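Local coordinates for uncharacterized protein YqbN (Bacillus subtilis, PDB 3KLU) that is of unknown function but belongs to the XkdN-like phage tail assembly chaperone family, and so may assist the assembly of a phage-type tail, at residues A[57-63]-A[75-81]; A[82-87]-A[126-131]. All coordinates share one frame; numbering follows the deposited sequence.

Contact 1 (A[57-63]-A[75-81]); sequences LEKENTT and ELDSQRF
Phe81 reaches across to the last turn of helix 51-60, where its CE1 lies 3.8 Å from Leu57 CB and 3.4 Å from Glu58 N. With CG anti to the backbone N (chi1 170°), the ring projects out from the flank of its helix to that turn. Leu57 CB meets the ring at its edge, in plane, while Glu58 CG stands over one face, offset toward the rim. Glu58 lends its CB and CG methylenes to the ring, and CG also meets Leu76 CD1 at 3.6 Å, the two side chains crossing at about a right angle.

Asn61 works through both backbone and side chain. Its carbonyl O accepts from Asp77 N at 2.6 Å, the nitrogen nearly in line with the C=O bond, though the N-H is bent to 156°. CG lies beside its own backbone N (chi1 -69°), which turns the amide back over the helix end: ND2 bonds Leu57 O at 2.9 Å, with that oxygen in the amide plane. The other amide atom, OD1, faces the Arg80 side chain, whose guanidinium is claimed by a salt bridge to Asp108. Asp77 N-caps helix 78-89; its OD1 takes Arg80 N at 3.0 Å from above the carboxylate plane. A single beta bridge pairs Thr62 with Leu76. The Asn61-Asp77 backbone bond thus joins the two helix ends, the Asn61 amide and Asp77 cap each bonding within its own segment, and Phe81 with Leu57, Leu76 and the Glu58 methylenes gives the apolar part of a surface contact.

Contact 2 (A[82-87]-A[126-131]); sequences YARIAV and WLNKAI
Ala86 presses its methyl onto the indole of Trp126, the main apolar meeting of helices 78-89 and 120-133. This is a CH-pi contact: CB of Ala86 sits 3.4 Å from the centroid of the six-membered ring of Trp126, 20° off the ring normal. The indole gets there because CG is anti to the backbone N (chi1 167°), which brings the ring system from the flank of its helix to the Ala86 methyl. Val87 approaches the same ring differently, its CG2 lying at the edge, in plane, 3.8 Å from Trp126 CH2.

Aliphatic packing continues beyond the indole. Ala130 CB comes within 3.5 Å of Ala86 CA and 3.6 Å of Ala86 CB, the place where the backbones draw nearest. Leu127 turns CD2 into the same region, 3.8 Å from both Ala83 CA and Ala86 CB, so this one methyl bridges successive turns of the facing helix. The axes of the short segments 82-87 and 126-131 cross at 75° with a closest approach of 8.7 Å, a steep helix-helix crossing made close by Ala86 and Ala130, in the buried interior of this tail assembly chaperone-like domain.

At the other end the contact thins: Ile131 CD1 meets Tyr82 CD1 at 4.0 Å, the side chains crossing at about a right angle, and Ile85 CG2 lies only loosely against the same methyl.

No hydrogen bond joins the two segments. The indole N-H is instead satisfied by Thr90 OG1, which also bonds Ala86 O. Around Trp126 the rings of Tyr123, Phe44, Phe46 and Phe95 complete an aromatic cluster, Phe95 meeting it edge-to-face.

In the fold
From the N terminus, strands 26-28 and 44-46 precede helix 51-60, whose end enters contact 1. Residues 64-74 are not modelled; the chain resumes at Glu75 and enters helix 78-89, so contact 1 closes this loop at its base. Contact 2 opens directly afterwards on the same helix and closes a longer excursion through strand 90-92 and helices 98-103 and 109-116, ending on helix 120-133. The two loops follow in series, neither nested nor crossed. Helix 78-89 is their shared element, tying helix 51-60 to helix 120-133, and the salt bridge from Glu60 to Arg84 links the contacts directly.

Contact 1 (A[57-63]-A[75-81])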
# COMPACT_ATOMS: atom_id res chain seq x y z
N LEU A 57 6.69 -7.39 8.72
CA LEU A 57 5.67 -8.08 7.96
C LEU A 57 6.17 -9.42 7.47
O LEU A 57 5.42 -10.40 7.44
CB LEU A 57 5.19 -7.24 6.77
CG LEU A 57 4.29 -6.10 7.23
CD1 LEU A 57 4.00 -5.11 6.09
CD2 LEU A 57 3.00 -6.71 7.83
N GLU A 58 7.43 -9.48 7.08
CA GLU A 58 7.95 -10.74 6.58
C GLU A 58 7.91 -11.76 7.70
O GLU A 58 7.41 -12.86 7.52
CB GLU A 58 9.38 -10.61 6.09
CG GLU A 58 9.73 -11.72 5.14
CD GLU A 58 11.21 -11.93 5.03
OE1 GLU A 58 11.95 -10.94 4.89
OE2 GLU A 58 11.62 -13.11 5.06
N LYS A 59 8.46 -11.36 8.84
CA LYS A 59 8.48 -12.18 10.04
C LYS A 59 7.06 -12.68 10.31
O LYS A 59 6.81 -13.88 10.43
CB LYS A 59 8.99 -11.33 11.20
CG LYS A 59 8.56 -11.77 12.58
CD LYS A 59 9.08 -10.78 13.62
CE LYS A 59 8.46 -11.00 15.01
NZ LYS A 59 6.99 -10.76 15.05
N GLU A 60 6.15 -11.73 10.39
CA GLU A 60 4.73 -11.95 10.61
C GLU A 60 4.09 -12.96 9.64
O GLU A 60 3.07 -13.56 9.96
CB GLU A 60 4.02 -10.60 10.47
CG GLU A 60 2.76 -10.40 11.26
CD GLU A 60 2.52 -8.92 11.55
OE1 GLU A 60 3.32 -8.33 12.30
OE2 GLU A 60 1.54 -8.34 11.02
N ASN A 61 4.68 -13.14 8.46
CA ASN A 61 4.13 -14.09 7.48
C ASN A 61 5.05 -15.23 7.10
O ASN A 61 4.98 -15.78 5.99
CB ASN A 61 3.69 -13.34 6.22
CG ASN A 61 2.48 -12.47 6.48
OD1 ASN A 61 1.35 -12.90 6.30
ND2 ASN A 61 2.71 -11.25 6.95
N THR A 62 5.91 -15.60 8.04
CA THR A 62 6.84 -16.69 7.84
C THR A 62 6.67 -17.71 8.96
O THR A 62 6.29 -17.36 10.09
CB THR A 62 8.29 -16.20 7.82
OG1 THR A 62 8.34 -14.87 8.35
CG2 THR A 62 8.83 -16.20 6.42
N THR A 63 6.93 -18.97 8.64
CA THR A 63 6.81 -20.07 9.58
C THR A 63 7.46 -21.32 9.01
O THR A 63 8.48 -21.23 8.32
CB THR A 63 5.32 -20.37 9.91
OG1 THR A 63 4.53 -20.19 8.73
CG2 THR A 63 4.80 -19.46 11.02
N GLU A 75 9.31 -20.86 6.09
CA GLU A 75 8.08 -20.89 5.32
C GLU A 75 7.30 -19.56 5.34
O GLU A 75 6.66 -19.22 6.33
CB GLU A 75 7.19 -22.03 5.83
CG GLU A 75 5.84 -22.11 5.15
CD GLU A 75 5.90 -21.75 3.68
OE1 GLU A 75 6.86 -22.18 3.00
OE2 GLU A 75 4.99 -21.04 3.21
N LEU A 76 7.36 -18.83 4.22
CA LEU A 76 6.69 -17.54 4.10
C LEU A 76 5.48 -17.49 3.17
O LEU A 76 5.55 -17.90 2.01
CB LEU A 76 7.67 -16.47 3.61
CG LEU A 76 7.08 -15.11 3.19
CD1 LEU A 76 7.11 -14.12 4.38
CD2 LEU A 76 7.89 -14.55 2.03
N ASP A 77 4.38 -16.94 3.69
CA ASP A 77 3.15 -16.75 2.94
C ASP A 77 3.36 -15.46 2.14
O ASP A 77 3.02 -14.38 2.62
CB ASP A 77 1.99 -16.55 3.90
CG ASP A 77 0.64 -16.59 3.20
OD1 ASP A 77 0.56 -16.23 2.00
OD2 ASP A 77 -0.34 -16.96 3.86
N SER A 78 3.92 -15.57 0.95
CA SER A 78 4.21 -14.40 0.13
C SER A 78 2.96 -13.63 -0.23
O SER A 78 2.90 -12.42 -0.07
CB SER A 78 4.91 -14.81 -1.18
OG SER A 78 5.92 -15.77 -0.96
N GLN A 79 1.99 -14.37 -0.75
CA GLN A 79 0.72 -13.82 -1.17
C GLN A 79 0.21 -12.84 -0.12
O GLN A 79 -0.11 -11.69 -0.40
CB GLN A 79 -0.28 -14.98 -1.31
CG GLN A 79 -1.41 -14.75 -2.30
CD GLN A 79 -1.02 -15.11 -3.73
OE1 GLN A 79 -0.07 -14.55 -4.29
NE2 GLN A 79 -1.75 -16.05 -4.32
N ARG A 80 0.15 -13.36 1.09
CA ARG A 80 -0.33 -12.64 2.24
C ARG A 80 0.60 -11.49 2.61
O ARG A 80 0.16 -10.40 2.95
CB ARG A 80 -0.43 -13.61 3.38
CG ARG A 80 -1.00 -13.04 4.59
CD ARG A 80 -2.47 -12.93 4.43
NE ARG A 80 -3.03 -12.22 5.56
CZ ARG A 80 -4.30 -11.87 5.67
NH1 ARG A 80 -5.15 -12.19 4.69
NH2 ARG A 80 -4.71 -11.19 6.73
N PHE A 81 1.89 -11.78 2.58
CA PHE A 81 2.95 -10.83 2.87
C PHE A 81 2.83 -9.61 1.97
O PHE A 81 2.77 -8.47 2.45
CB PHE A 81 4.29 -11.52 2.65
CG PHE A 81 5.48 -10.62 2.68
CD1 PHE A 81 5.69 -9.77 3.75
CD2 PHE A 81 6.43 -10.68 1.66
CE1 PHE A 81 6.84 -8.98 3.81
CE2 PHE A 81 7.58 -9.89 1.71
CZ PHE A 81 7.79 -9.04 2.79

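Contact 2 (A[82-87]-A[126-131])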
# COMPACT_ATOMS: atom_id res chain seq x y z
N TYR A 82 2.76 -9.84 0.67
CA TYR A 82 2.66 -8.73 -0.27
C TYR A 82 1.37 -7.95 -0.13
O TYR A 82 1.34 -6.72 -0.24
CB TYR A 82 2.83 -9.26 -1.69
CG TYR A 82 4.21 -9.81 -1.90
CD1 TYR A 82 5.31 -9.15 -1.37
CD2 TYR A 82 4.43 -10.98 -2.64
CE1 TYR A 82 6.60 -9.63 -1.55
CE2 TYR A 82 5.74 -11.48 -2.83
CZ TYR A 82 6.82 -10.78 -2.27
OH TYR A 82 8.13 -11.19 -2.42
N ALA A 83 0.29 -8.67 0.13
CA ALA A 83 -1.01 -8.04 0.26
C ALA A 83 -0.96 -7.09 1.45
O ALA A 83 -1.43 -5.95 1.37
CB ALA A 83 -2.11 -9.11 0.44
N ARG A 84 -0.40 -7.57 2.56
CA ARG A 84 -0.32 -6.73 3.74
C ARG A 84 0.52 -5.50 3.40
O ARG A 84 0.20 -4.41 3.83
CB ARG A 84 0.33 -7.49 4.90
CG ARG A 84 -0.11 -8.92 5.11
CD ARG A 84 -1.26 -9.06 6.08
NE ARG A 84 -1.11 -8.22 7.27
CZ ARG A 84 -0.26 -8.43 8.27
NH1 ARG A 84 0.57 -9.47 8.24
NH2 ARG A 84 -0.25 -7.61 9.31
N ILE A 85 1.59 -5.66 2.63
CA ILE A 85 2.43 -4.51 2.27
C ILE A 85 1.60 -3.46 1.52
O ILE A 85 1.67 -2.22 1.81
CB ILE A 85 3.62 -4.92 1.36
CG1 ILE A 85 4.57 -5.87 2.10
CG2 ILE A 85 4.36 -3.68 0.90
CD1 ILE A 85 5.78 -6.36 1.26
N ALA A 86 0.82 -3.95 0.55
CA ALA A 86 -0.05 -3.11 -0.28
C ALA A 86 -1.07 -2.37 0.58
O ALA A 86 -1.26 -1.15 0.43
CB ALA A 86 -0.77 -3.98 -1.35
N VAL A 87 -1.74 -3.10 1.48
CA VAL A 87 -2.71 -2.47 2.36
C VAL A 87 -2.06 -1.28 3.07
O VAL A 87 -2.59 -0.19 3.06
CB VAL A 87 -3.26 -3.50 3.40
CG1 VAL A 87 -3.96 -2.76 4.60
CG2 VAL A 87 -4.30 -4.40 2.71
N TRP A 126 -3.10 -3.21 -8.35
CA TRP A 126 -2.91 -2.53 -7.08
C TRP A 126 -1.70 -3.12 -6.36
O TRP A 126 -0.83 -2.39 -5.87
CB TRP A 126 -4.16 -2.69 -6.23
CG TRP A 126 -3.96 -2.30 -4.82
CD1 TRP A 126 -3.81 -1.03 -4.32
CD2 TRP A 126 -4.00 -3.17 -3.69
NE1 TRP A 126 -3.76 -1.07 -2.94
CE2 TRP A 126 -3.88 -2.37 -2.53
CE3 TRP A 126 -4.14 -4.56 -3.54
CZ2 TRP A 126 -3.88 -2.91 -1.24
CZ3 TRP A 126 -4.15 -5.10 -2.27
CH2 TRP A 126 -4.02 -4.27 -1.12
N LEU A 127 -1.64 -4.45 -6.32
CA LEU A 127 -0.53 -5.13 -5.65
C LEU A 127 0.78 -4.70 -6.23
O LEU A 127 1.68 -4.27 -5.51
CB LEU A 127 -0.64 -6.63 -5.80
CG LEU A 127 -1.52 -7.31 -4.76
CD1 LEU A 127 -1.63 -8.79 -5.10
CD2 LEU A 127 -0.92 -7.16 -3.39
N ASN A 128 0.90 -4.81 -7.55
CA ASN A 128 2.15 -4.44 -8.17
C ASN A 128 2.50 -2.97 -7.99
O ASN A 128 3.65 -2.64 -7.76
CB ASN A 128 2.14 -4.82 -9.66
CG ASN A 128 1.78 -6.27 -9.87
OD1 ASN A 128 2.22 -7.14 -9.12
ND2 ASN A 128 0.98 -6.54 -10.89
N LYS A 129 1.54 -2.06 -8.08
CA LYS A 129 1.90 -0.66 -7.89
C LYS A 129 2.52 -0.47 -6.50
O LYS A 129 3.49 0.26 -6.33
CB LYS A 129 0.70 0.26 -8.01
CG LYS A 129 1.08 1.77 -7.91
CD LYS A 129 1.62 2.28 -9.27
CE LYS A 129 2.75 3.28 -9.08
NZ LYS A 129 3.17 3.89 -10.39
N ALA A 130 1.93 -1.12 -5.50
CA ALA A 130 2.39 -1.03 -4.12
C ALA A 130 3.82 -1.53 -3.99
O ALA A 130 4.66 -0.90 -3.36
CB ALA A 130 1.46 -1.84 -3.22
N ILE A 131 4.08 -2.69 -4.59
CA ILE A 131 5.40 -3.29 -4.54
C ILE A 131 6.40 -2.34 -5.19
O ILE A 131 7.51 -2.15 -4.73
CB ILE A 131 5.40 -4.63 -5.29
CG1 ILE A 131 4.42 -5.57 -4.61
CG2 ILE A 131 6.78 -5.23 -5.32
CD1 ILE A 131 4.60 -5.64 -3.12